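Local coordinates for Pre-mRNA splicing helicase-like protein (Chaetomium thermophilum, PDB 4RVQ) that probably unwinds RNA during pre-mRNA splicing as the Brr2 helicase, and is represented here by its noncanonical PWI domain from the N-terminal region, at residues R112-E117 with W121-L126; R17-Y22 with V93-L98; R30-A35 with E72-E77; Q9-V14 with H78-Q83. All blocks are in the same frame, centred on the assembly; numbering follows the deposited sequence. Where two conformers were deposited one is given.

Interaction 1: residues R112-E117 with W121-L126; sequences REMASE and WILDEL
The contact joins two consecutive helices, 104-116 and 120-127, across a short turn, with Met114 near the end of the first meeting Ile122 and Leu123 at the start of the second. Only three residues, 118-120, separate the two segments. The contact is buried and apolar, with no hydrogen bond across it. Met114 does most of the work with its far end. Its chain runs straight from CA to SD and then bends at chi3 (72°), which turns the methyl group into the space between the two partners. There Met114 CE lies 3.8 Å from Ile122 CG2 and also 3.8 Å from Leu123 CD2. The sulfur takes part as well, with Met114 SD 3.9 Å from Leu123 CD2. The leucine crosses the methionine obliquely, with CD2 at its sulfur and methyl end and Leu123 CD1 more loosely placed, 4.2 Å from Met114 CB. Ile122 crosses the same chain at about a right angle and touches its end. Cutting Leu123 back to alanine is likely to strip Met114 SD and CE of their leucine neighbour, leaving Ile122 to hold the methyl group on this side. Around this turn, Met114 also packs on Leu119 and on Trp94 of helix 89-99. Glu113 forms a salt bridge to Arg97 of that same helix, and Leu126 rests on its Leu98, so helix 89-99 contacts both helices.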
# COMPACT_ATOMS: atom_id res chain seq x y z
N ARG A 112 4.01 16.46 -6.92
CA ARG A 112 3.07 17.17 -7.77
C ARG A 112 1.98 16.23 -8.26
O ARG A 112 0.79 16.61 -8.26
CB ARG A 112 3.77 17.80 -8.96
CG ARG A 112 4.69 18.92 -8.64
CD ARG A 112 5.26 19.45 -9.94
NE ARG A 112 6.00 20.67 -9.76
CZ ARG A 112 5.84 21.76 -10.49
NH1 ARG A 112 4.98 21.79 -11.52
NH2 ARG A 112 6.58 22.81 -10.22
N GLU A 113 2.36 15.02 -8.67
CA GLU A 113 1.35 14.07 -9.14
C GLU A 113 0.38 13.69 -8.04
O GLU A 113 -0.84 13.61 -8.30
CB GLU A 113 2.03 12.81 -9.72
CG GLU A 113 2.76 13.07 -11.04
CD GLU A 113 3.46 11.84 -11.62
OE1 GLU A 113 3.51 10.78 -10.98
OE2 GLU A 113 4.01 11.95 -12.76
N MET A 114 0.87 13.49 -6.84
CA MET A 114 -0.02 13.21 -5.73
C MET A 114 -1.01 14.34 -5.52
O MET A 114 -2.19 14.10 -5.33
CB MET A 114 0.80 12.95 -4.47
CG MET A 114 1.51 11.60 -4.46
SD MET A 114 2.59 11.29 -3.06
CE MET A 114 1.37 11.06 -1.82
N ALA A 115 -0.55 15.59 -5.53
CA ALA A 115 -1.45 16.73 -5.35
C ALA A 115 -2.50 16.70 -6.48
O ALA A 115 -3.68 16.97 -6.23
CB ALA A 115 -0.67 18.06 -5.38
N SER A 116 -2.08 16.41 -7.71
CA SER A 116 -3.00 16.41 -8.85
C SER A 116 -4.07 15.32 -8.71
O SER A 116 -5.17 15.46 -9.27
CB SER A 116 -2.25 16.18 -10.16
OG SER A 116 -1.96 14.82 -10.41
N GLU A 117 -3.77 14.26 -7.97
CA GLU A 117 -4.67 13.15 -7.73
C GLU A 117 -5.56 13.36 -6.50
O GLU A 117 -6.30 12.46 -6.14
CB GLU A 117 -3.87 11.87 -7.54
CG GLU A 117 -3.14 11.40 -8.78
CD GLU A 117 -4.04 10.77 -9.81
OE1 GLU A 117 -5.28 10.95 -9.74
OE2 GLU A 117 -3.50 10.09 -10.70
N TRP A 121 -3.91 15.34 1.29
CA TRP A 121 -4.08 14.83 2.63
C TRP A 121 -2.97 13.87 3.04
O TRP A 121 -2.57 13.84 4.19
CB TRP A 121 -5.46 14.17 2.79
CG TRP A 121 -5.68 12.85 2.17
CD1 TRP A 121 -6.14 12.58 0.88
CD2 TRP A 121 -5.47 11.58 2.79
NE1 TRP A 121 -6.19 11.21 0.69
CE2 TRP A 121 -5.81 10.58 1.84
CE3 TRP A 121 -5.06 11.20 4.07
CZ2 TRP A 121 -5.74 9.22 2.14
CZ3 TRP A 121 -4.99 9.87 4.35
CH2 TRP A 121 -5.34 8.90 3.39
N ILE A 122 -2.47 13.08 2.09
CA ILE A 122 -1.40 12.14 2.37
C ILE A 122 -0.08 12.87 2.59
O ILE A 122 0.66 12.55 3.53
CB ILE A 122 -1.26 11.08 1.28
CG1 ILE A 122 -2.58 10.29 1.14
CG2 ILE A 122 -0.08 10.17 1.57
CD1 ILE A 122 -2.52 9.21 0.07
N LEU A 123 0.21 13.85 1.77
CA LEU A 123 1.39 14.66 1.94
C LEU A 123 1.37 15.43 3.26
O LEU A 123 2.39 15.58 3.91
CB LEU A 123 1.59 15.60 0.76
CG LEU A 123 1.88 14.87 -0.54
CD1 LEU A 123 1.87 15.87 -1.71
CD2 LEU A 123 3.21 14.08 -0.48
N ASP A 124 0.18 15.94 3.65
CA ASP A 124 0.06 16.60 4.94
C ASP A 124 0.36 15.65 6.07
O ASP A 124 1.03 16.01 7.05
CB ASP A 124 -1.35 17.14 5.13
CG ASP A 124 -1.64 18.40 4.35
OD1 ASP A 124 -0.73 19.06 3.82
OD2 ASP A 124 -2.83 18.78 4.29
N GLU A 125 -0.10 14.42 5.96
CA GLU A 125 0.20 13.43 6.98
C GLU A 125 1.72 13.17 7.03
O GLU A 125 2.33 13.08 8.10
CB GLU A 125 -0.53 12.13 6.62
CG GLU A 125 -1.13 11.48 7.72
CD GLU A 125 -1.86 10.20 7.46
OE1 GLU A 125 -3.09 10.20 7.61
OE2 GLU A 125 -1.28 9.17 7.29
N LEU A 126 2.33 13.00 5.86
CA LEU A 126 3.74 12.62 5.80
C LEU A 126 4.64 13.73 6.35
O LEU A 126 5.53 13.47 7.15
CB LEU A 126 4.13 12.31 4.36
CG LEU A 126 5.56 11.87 4.13
CD1 LEU A 126 5.81 10.57 4.88
CD2 LEU A 126 5.84 11.72 2.67

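Interaction 2: residues R17-Y22 with V93-L98; sequences REIDAY and VWLTRL. With EDO (1,2-ethanediol), chain F; EDO (1,2-ethanediol), chain G.
Ile19 is the loop side chain that enters this contact, meeting Leu95 and Thr96 of helix 89-99. Its CB lies 4.0 Å from Leu95 CB. From there CG2, placed opposite the backbone N (chi1 of CG1 -56°), packs 3.9 Å from Leu95 CB and 3.9 Å from Thr96 OG1, both van der Waals contacts. CG1 turns to Val14, and CD1 at the tip ends 4.1 Å from Leu95 CD1. Ile19 crosses Leu95 at about a right angle. Thr96 OG1 bonds to Val92 O in its own helix. A water also donates to Thr96 OG1 at 2.7 Å and to Asp20 O at 2.9 Å, which ties loop to helix. Two ethanediols, probably from the crystallisation liquor, lie by Trp94 elsewhere on the helix. One sits over its ring face, and Trp94 NE1 donates to O1 of the other, 3.2 Å away at the edge. Replacing Trp94 with an alanine would probably open a gap beside Met114 and Glu113 of helix 104-116. In the loop, Asp20 OD2 accepts from Tyr22 N, an Asx turn that follows an inverse gamma turn centred on Ile19. Tyr22 is the N-cap of helix 23-29, so the arrangement is a turn-rich lead-in to a helix.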
# COMPACT_ATOMS: atom_id res chain seq x y z
N ARG A 17 3.93 8.05 7.69
CA ARG A 17 5.34 7.92 8.06
C ARG A 17 5.78 6.47 8.22
O ARG A 17 6.99 6.20 8.24
CB ARG A 17 5.65 8.70 9.33
CG ARG A 17 5.12 8.11 10.61
CD ARG A 17 5.32 9.10 11.77
NE ARG A 17 6.69 9.10 12.23
CZ ARG A 17 7.26 9.95 13.08
NH1 ARG A 17 6.62 11.02 13.62
NH2 ARG A 17 8.53 9.73 13.35
N GLU A 18 4.84 5.55 8.34
CA GLU A 18 5.16 4.14 8.50
C GLU A 18 5.56 3.50 7.17
O GLU A 18 6.19 2.46 7.17
CB GLU A 18 4.00 3.37 9.11
CG GLU A 18 3.61 3.87 10.47
CD GLU A 18 2.57 2.99 11.10
OE1 GLU A 18 2.92 1.82 11.45
OE2 GLU A 18 1.39 3.41 11.25
N ILE A 19 5.14 4.07 6.06
CA ILE A 19 5.30 3.42 4.76
C ILE A 19 6.65 3.76 4.15
O ILE A 19 6.77 4.64 3.32
CB ILE A 19 4.11 3.68 3.83
CG1 ILE A 19 2.80 3.22 4.54
CG2 ILE A 19 4.29 2.92 2.50
CD1 ILE A 19 1.56 3.34 3.74
N ASP A 20 7.68 3.09 4.66
CA ASP A 20 9.01 3.16 4.11
C ASP A 20 9.06 2.37 2.80
O ASP A 20 8.07 1.74 2.36
CB ASP A 20 10.03 2.64 5.12
CG ASP A 20 9.75 1.22 5.50
OD1 ASP A 20 8.82 1.03 6.28
OD2 ASP A 20 10.44 0.28 4.97
N ALA A 21 10.22 2.39 2.14
CA ALA A 21 10.42 1.74 0.86
C ALA A 21 10.12 0.24 0.87
O ALA A 21 9.84 -0.31 -0.21
CB ALA A 21 11.87 1.94 0.43
N TYR A 22 10.19 -0.41 2.03
CA TYR A 22 10.00 -1.85 2.15
C TYR A 22 8.76 -2.21 2.98
O TYR A 22 8.59 -3.38 3.28
CB TYR A 22 11.24 -2.49 2.77
CG TYR A 22 12.48 -2.31 1.94
CD1 TYR A 22 12.79 -3.19 0.93
CD2 TYR A 22 13.34 -1.24 2.15
CE1 TYR A 22 13.94 -3.04 0.17
CE2 TYR A 22 14.49 -1.07 1.42
CZ TYR A 22 14.79 -1.95 0.42
OH TYR A 22 15.92 -1.84 -0.35
N VAL A 93 0.60 2.72 -2.76
CA VAL A 93 1.19 2.90 -4.07
C VAL A 93 2.09 4.14 -4.07
O VAL A 93 3.26 4.09 -4.49
CB VAL A 93 0.09 3.01 -5.15
CG1 VAL A 93 0.67 3.47 -6.44
CG2 VAL A 93 -0.65 1.67 -5.34
N TRP A 94 1.54 5.28 -3.67
CA TRP A 94 2.25 6.52 -3.79
C TRP A 94 3.38 6.66 -2.81
O TRP A 94 4.45 7.19 -3.15
CB TRP A 94 1.29 7.71 -3.71
CG TRP A 94 0.47 7.83 -4.97
CD1 TRP A 94 -0.81 7.45 -5.17
CD2 TRP A 94 0.91 8.39 -6.19
NE1 TRP A 94 -1.20 7.74 -6.43
CE2 TRP A 94 -0.16 8.31 -7.11
CE3 TRP A 94 2.11 8.95 -6.62
CZ2 TRP A 94 -0.05 8.77 -8.40
CZ3 TRP A 94 2.21 9.42 -7.91
CH2 TRP A 94 1.15 9.31 -8.80
N LEU A 95 3.18 6.30 -1.55
CA LEU A 95 4.23 6.44 -0.57
C LEU A 95 5.37 5.45 -0.77
O LEU A 95 6.51 5.77 -0.44
CB LEU A 95 3.71 6.38 0.85
CG LEU A 95 2.76 7.50 1.26
CD1 LEU A 95 2.13 7.23 2.58
CD2 LEU A 95 3.47 8.85 1.18
N THR A 96 5.09 4.26 -1.30
CA THR A 96 6.17 3.34 -1.65
C THR A 96 7.04 3.99 -2.74
O THR A 96 8.27 3.98 -2.69
CB THR A 96 5.64 1.98 -2.09
OG1 THR A 96 4.94 1.39 -0.98
CG2 THR A 96 6.75 1.07 -2.51
N ARG A 97 6.39 4.52 -3.79
CA ARG A 97 7.10 5.17 -4.85
C ARG A 97 7.91 6.36 -4.32
O ARG A 97 9.09 6.53 -4.66
CB ARG A 97 6.14 5.61 -5.95
CG ARG A 97 6.86 6.11 -7.17
CD ARG A 97 5.90 6.58 -8.28
NE ARG A 97 6.65 7.30 -9.30
CZ ARG A 97 6.14 8.20 -10.12
NH1 ARG A 97 4.85 8.42 -10.13
NH2 ARG A 97 6.93 8.88 -10.94
N LEU A 98 7.28 7.19 -3.53
CA LEU A 98 7.96 8.37 -2.99
C LEU A 98 9.14 7.98 -2.12
O LEU A 98 10.23 8.59 -2.20
CB LEU A 98 6.97 9.28 -2.25
CG LEU A 98 7.51 10.60 -1.72
CD1 LEU A 98 8.13 11.45 -2.80
CD2 LEU A 98 6.40 11.35 -1.01
C1 EDO F . 2.05 5.87 -8.88
O1 EDO F . 2.91 6.26 -9.92
C2 EDO F . 0.73 5.39 -9.46
O2 EDO F . 0.99 4.18 -10.17
C1 EDO G . -4.06 5.21 -7.94
O1 EDO G . -3.30 6.34 -8.39
C2 EDO G . -3.34 4.60 -6.73
O2 EDO G . -4.27 3.89 -5.91
O HOH W 1 6.43 -0.07 0.80

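Interaction 3: residues R30-A35 with E72-E77; sequences RVYPDA and ELFDYE
Asp75, a non-glycine residue in a left-handed backbone conformation (phi 59°), takes the hydroxyl of Tyr32. The bond from Tyr32 OH to Asp75 OD2 is short, 2.7 Å. The hydroxyl does not arrive flat. It meets OD2 from above the carboxylate plane, 42° out of it, and the phenol ring and carboxylate planes are 64° apart. The same oxygen lies near the plane of the phenol ring, 3.4 Å from Tyr32 CE1, so it approaches at the ring edge. On the other side of the hydroxyl, Tyr32 CE2 meets Phe74 CD2 at 3.9 Å. Phe74 was modelled in two positions, and this contact belongs to one of them. The end of the tyrosine thus lies between an apolar ring and a carboxylate. Val31 CG1 covers one face of the Tyr32 ring, rising 3.3 Å above its plane and lying toward the rim. Lys41 of helix 35-50 makes a cation-pi contact with this ring and also donates to Leu73 O. It therefore touches both sides of the contact. Phe74 faces inward, against Leu81, Val82 and Leu85 of helix 79-87. The tyrosine belongs to the loop between helices 23-29 and 35-50. Its partner is the C-prime residue of a Schellman motif that ends helix 63-73. A type I' turn from Phe74 to Glu77 overlaps it.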
# COMPACT_ATOMS: atom_id res chain seq x y z
N ARG A 30 5.61 -11.50 5.84
CA ARG A 30 5.13 -12.23 6.99
C ARG A 30 4.36 -13.47 6.60
O ARG A 30 4.31 -14.42 7.36
CB ARG A 30 4.25 -11.34 7.82
CG ARG A 30 5.05 -10.27 8.47
CD ARG A 30 4.46 -9.79 9.77
NE ARG A 30 5.17 -8.58 10.19
CZ ARG A 30 4.82 -7.35 9.82
NH1 ARG A 30 3.76 -7.16 9.03
NH2 ARG A 30 5.53 -6.30 10.22
N VAL A 31 3.77 -13.45 5.40
CA VAL A 31 3.02 -14.58 4.84
C VAL A 31 3.89 -15.41 3.88
O VAL A 31 3.70 -16.62 3.79
CB VAL A 31 1.76 -14.08 4.05
CG1 VAL A 31 1.10 -15.24 3.35
CG2 VAL A 31 0.80 -13.34 4.92
N TYR A 32 4.79 -14.76 3.16
CA TYR A 32 5.65 -15.39 2.16
C TYR A 32 7.10 -15.09 2.53
O TYR A 32 7.67 -14.10 2.09
CB TYR A 32 5.33 -14.83 0.77
CG TYR A 32 3.92 -15.14 0.33
CD1 TYR A 32 3.60 -16.39 -0.18
CD2 TYR A 32 2.90 -14.22 0.47
CE1 TYR A 32 2.29 -16.71 -0.53
CE2 TYR A 32 1.60 -14.52 0.12
CZ TYR A 32 1.30 -15.76 -0.36
OH TYR A 32 0.00 -16.06 -0.71
N PRO A 33 7.71 -15.94 3.35
CA PRO A 33 9.07 -15.63 3.83
C PRO A 33 10.16 -15.75 2.76
O PRO A 33 11.24 -15.22 2.96
CB PRO A 33 9.28 -16.67 4.93
CG PRO A 33 8.36 -17.82 4.53
CD PRO A 33 7.14 -17.14 4.00
N ASP A 34 9.88 -16.40 1.65
CA ASP A 34 10.90 -16.53 0.61
C ASP A 34 11.19 -15.19 -0.00
O ASP A 34 10.28 -14.45 -0.37
CB ASP A 34 10.44 -17.50 -0.48
CG ASP A 34 11.47 -17.65 -1.55
OD1 ASP A 34 12.56 -18.24 -1.26
OD2 ASP A 34 11.24 -17.14 -2.65
N ALA A 35 12.48 -14.85 -0.13
CA ALA A 35 12.86 -13.53 -0.62
C ALA A 35 12.37 -13.27 -2.03
O ALA A 35 11.89 -12.19 -2.34
CB ALA A 35 14.36 -13.35 -0.51
N GLU A 72 -6.26 -13.46 -5.64
CA GLU A 72 -5.52 -14.52 -6.29
C GLU A 72 -4.01 -14.44 -5.96
O GLU A 72 -3.38 -15.46 -5.74
CB GLU A 72 -5.71 -14.45 -7.79
CG GLU A 72 -4.97 -15.57 -8.52
CD GLU A 72 -5.22 -15.60 -10.02
OE1 GLU A 72 -4.32 -16.05 -10.78
OE2 GLU A 72 -6.32 -15.20 -10.45
N LEU A 73 -3.47 -13.22 -5.90
CA LEU A 73 -2.06 -13.05 -5.61
C LEU A 73 -1.71 -13.64 -4.25
O LEU A 73 -0.61 -14.16 -4.04
CB LEU A 73 -1.71 -11.56 -5.65
CG LEU A 73 -0.23 -11.22 -5.48
CD1 LEU A 73 0.58 -11.73 -6.72
CD2 LEU A 73 -0.04 -9.71 -5.33
N PHE A 74 -2.66 -13.56 -3.32
CA PHE A 74 -2.50 -14.04 -1.95
C PHE A 74 -3.12 -15.45 -1.78
O PHE A 74 -3.44 -15.84 -0.66
CB PHE A 74 -3.07 -13.01 -0.96
CG PHE A 74 -2.15 -11.82 -0.76
CD1 PHE A 74 -2.24 -10.70 -1.59
CD2 PHE A 74 -1.19 -11.83 0.24
CE1 PHE A 74 -1.36 -9.63 -1.41
CE2 PHE A 74 -0.33 -10.76 0.43
CZ PHE A 74 -0.42 -9.67 -0.39
N ASP A 75 -3.28 -16.18 -2.89
CA ASP A 75 -3.66 -17.60 -2.79
C ASP A 75 -5.00 -17.83 -2.07
O ASP A 75 -5.23 -18.89 -1.46
CB ASP A 75 -2.54 -18.41 -2.14
CG ASP A 75 -1.28 -18.38 -2.95
OD1 ASP A 75 -1.36 -18.58 -4.18
OD2 ASP A 75 -0.19 -18.17 -2.37
N TYR A 76 -5.89 -16.85 -2.21
CA TYR A 76 -7.27 -16.95 -1.70
C TYR A 76 -7.28 -17.09 -0.19
O TYR A 76 -8.29 -17.54 0.39
CB TYR A 76 -8.03 -18.07 -2.42
CG TYR A 76 -7.96 -17.96 -3.92
CD1 TYR A 76 -8.52 -16.88 -4.57
CD2 TYR A 76 -7.26 -18.88 -4.69
CE1 TYR A 76 -8.43 -16.73 -5.91
CE2 TYR A 76 -7.17 -18.74 -6.05
CZ TYR A 76 -7.74 -17.66 -6.66
OH TYR A 76 -7.70 -17.51 -8.02
N GLU A 77 -6.22 -16.62 0.44
CA GLU A 77 -6.16 -16.55 1.87
C GLU A 77 -5.68 -15.15 2.27
O GLU A 77 -5.49 -14.27 1.47
CB GLU A 77 -5.25 -17.63 2.43
CG GLU A 77 -5.85 -19.03 2.24
CD GLU A 77 -4.87 -20.14 2.45
OE1 GLU A 77 -3.68 -19.86 2.72
OE2 GLU A 77 -5.29 -21.30 2.34

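Interaction 4: residues Q9-V14 with H78-Q83; sequences QDKNYV and HHELVQ. With EDO (1,2-ethanediol), chain I.
This is a water-mediated surface contact between Lys11 and Asn12, in the loop before helix 23-29, and Glu80 and Gln83 on the first turns of helix 79-87. No direct hydrogen bond joins the two segments. One water carries the polar link. It donates to Asn12 OD1 at 2.7 Å and to Glu80 O at 2.7 Å, so the asparagine oxygen reaches the helix backbone through it. Asn12 OD1 and Glu80 O themselves are 4.3 Å apart. The amide nitrogen Asn12 ND2 stays 4.3 Å from Gln83 CG, a loose approach. Gln83 instead turns its own amide to Glu87, one helical turn further on. Lys11 and Glu80 meet through their chains. Lys11 CG stands between the backbone N and the carbonyl carbon (chi1 70°), and the chain then bends twice toward its end. This lays Lys11 CD 3.7 Å from Glu80 OE1, across the carboxylate. The ammonium nitrogen does not close a salt bridge, since Lys11 NZ is 4.8 Å from Glu80 OE2. The opposite charges probably still attract weakly. Glu80 and Gln83 each have two modelled conformers, so their side-chain contacts are less certain than the water link. Asn12 O also accepts from Asn88, just past helix 79-87. An ethanediol, probably from the crystallisation liquor, donates to Asp10 OD2. The loop keeps its shape by its own bonds. Asp10 OD1 accepts from Asn12 N at 2.8 Å, and Asp10 O accepts from Tyr13 N. The arrangement is an Asx turn set within a type I beta turn.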
# COMPACT_ATOMS: atom_id res chain seq x y z
N GLN A 9 -8.73 -0.10 17.28
CA GLN A 9 -10.04 0.15 16.72
C GLN A 9 -10.07 -0.12 15.22
O GLN A 9 -11.10 -0.50 14.69
CB GLN A 9 -10.46 1.59 16.96
CG GLN A 9 -10.73 1.88 18.43
CD GLN A 9 -11.80 1.01 19.03
OE1 GLN A 9 -12.93 1.00 18.56
NE2 GLN A 9 -11.43 0.22 20.02
N ASP A 10 -8.96 0.12 14.53
CA ASP A 10 -8.91 -0.02 13.06
C ASP A 10 -7.64 -0.75 12.66
O ASP A 10 -6.57 -0.15 12.57
CB ASP A 10 -8.96 1.36 12.38
CG ASP A 10 -8.91 1.29 10.87
OD1 ASP A 10 -8.88 0.16 10.30
OD2 ASP A 10 -8.88 2.39 10.29
N LYS A 11 -7.76 -2.05 12.41
CA LYS A 11 -6.60 -2.86 12.05
C LYS A 11 -5.98 -2.42 10.74
O LYS A 11 -4.82 -2.77 10.43
CB LYS A 11 -6.99 -4.34 12.01
CG LYS A 11 -7.92 -4.76 10.85
CD LYS A 11 -8.34 -6.27 10.90
CE LYS A 11 -9.53 -6.49 11.82
NZ LYS A 11 -10.79 -5.90 11.24
N ASN A 12 -6.72 -1.65 9.95
CA ASN A 12 -6.20 -1.24 8.67
C ASN A 12 -5.45 0.06 8.70
O ASN A 12 -4.86 0.43 7.68
CB ASN A 12 -7.33 -1.13 7.67
CG ASN A 12 -8.03 -2.44 7.42
OD1 ASN A 12 -7.42 -3.51 7.47
ND2 ASN A 12 -9.28 -2.38 7.12
N TYR A 13 -5.44 0.76 9.82
CA TYR A 13 -4.83 2.09 9.84
C TYR A 13 -3.31 1.99 9.75
O TYR A 13 -2.71 1.21 10.49
CB TYR A 13 -5.25 2.92 11.08
CG TYR A 13 -4.69 4.31 10.95
CD1 TYR A 13 -5.23 5.21 10.06
CD2 TYR A 13 -3.54 4.70 11.64
CE1 TYR A 13 -4.68 6.47 9.89
CE2 TYR A 13 -2.99 5.92 11.46
CZ TYR A 13 -3.53 6.80 10.59
OH TYR A 13 -2.96 8.05 10.43
N VAL A 14 -2.72 2.80 8.88
CA VAL A 14 -1.26 2.91 8.78
C VAL A 14 -0.96 4.35 8.48
O VAL A 14 -1.50 4.94 7.53
CB VAL A 14 -0.68 1.98 7.68
CG1 VAL A 14 -1.31 2.14 6.34
CG2 VAL A 14 0.82 2.15 7.60
N HIS A 78 -5.56 -14.94 3.57
CA HIS A 78 -5.00 -13.67 4.01
C HIS A 78 -5.96 -12.51 3.58
O HIS A 78 -5.47 -11.44 3.22
CB HIS A 78 -3.56 -13.45 3.40
CG HIS A 78 -2.71 -14.70 3.37
ND1 HIS A 78 -2.33 -15.36 4.52
CD2 HIS A 78 -2.23 -15.44 2.34
CE1 HIS A 78 -1.63 -16.44 4.20
NE2 HIS A 78 -1.55 -16.51 2.88
N HIS A 79 -7.28 -12.70 3.61
CA HIS A 79 -8.19 -11.65 3.15
C HIS A 79 -8.05 -10.35 3.95
O HIS A 79 -8.22 -9.26 3.41
CB HIS A 79 -9.67 -12.11 3.14
CG HIS A 79 -10.50 -11.18 2.33
ND1 HIS A 79 -10.64 -11.31 0.96
CD2 HIS A 79 -11.12 -10.03 2.67
CE1 HIS A 79 -11.37 -10.30 0.51
NE2 HIS A 79 -11.69 -9.52 1.53
N GLU A 80 -7.75 -10.45 5.22
CA GLU A 80 -7.58 -9.23 6.02
C GLU A 80 -6.43 -8.38 5.47
O GLU A 80 -6.52 -7.14 5.41
CB GLU A 80 -7.38 -9.54 7.50
CG GLU A 80 -8.64 -10.09 8.18
CD GLU A 80 -8.55 -10.10 9.69
OE1 GLU A 80 -7.48 -9.78 10.24
OE2 GLU A 80 -9.57 -10.41 10.32
N LEU A 81 -5.34 -9.02 5.05
CA LEU A 81 -4.21 -8.28 4.47
C LEU A 81 -4.65 -7.69 3.14
O LEU A 81 -4.39 -6.52 2.84
CB LEU A 81 -3.00 -9.19 4.34
CG LEU A 81 -1.80 -8.56 3.63
CD1 LEU A 81 -1.38 -7.25 4.30
CD2 LEU A 81 -0.64 -9.52 3.67
N VAL A 82 -5.33 -8.49 2.32
CA VAL A 82 -5.85 -8.00 1.06
C VAL A 82 -6.68 -6.71 1.26
O VAL A 82 -6.46 -5.69 0.60
CB VAL A 82 -6.72 -9.07 0.38
CG1 VAL A 82 -7.43 -8.48 -0.81
CG2 VAL A 82 -5.86 -10.24 -0.06
N GLN A 83 -7.64 -6.74 2.19
CA GLN A 83 -8.52 -5.56 2.42
C GLN A 83 -7.72 -4.41 2.97
O GLN A 83 -7.98 -3.28 2.60
CB GLN A 83 -9.76 -5.74 3.37
CG GLN A 83 -10.68 -4.38 3.64
CD GLN A 83 -12.03 -4.61 4.45
OE1 GLN A 83 -12.31 -5.75 4.84
NE2 GLN A 83 -12.85 -3.49 4.78
C1 EDO I . -8.14 3.54 5.84
O1 EDO I . -8.57 4.80 6.36
C2 EDO I . -7.78 2.76 7.08
O2 EDO I . -8.97 2.28 7.66
O HOH W 2 -8.35 -6.07 7.12

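In the fold
Interactions 1 and 2 are the buried, mainly apolar contacts. Interaction 2 uses helix 89-99 itself, and interaction 1 packs against it. They touch through the Glu113 to Arg97 salt bridge and through Met114 on Trp94. Interaction 3 is partly buried and combines a hydrogen bond to a carboxylate with ring packing. Interaction 4 lies on the surface and relies on a water. The N-terminal loop serves two of them: 9-14 meets helix 79-87, while 17-22 meets helix 89-99, and Ile19 packs on Val14 between them. Interactions 3 and 4 join where Phe74 rests on Leu81. Interactions 1 and 3 lie on opposite sides of the chain's centre, their centres about 30 Å apart.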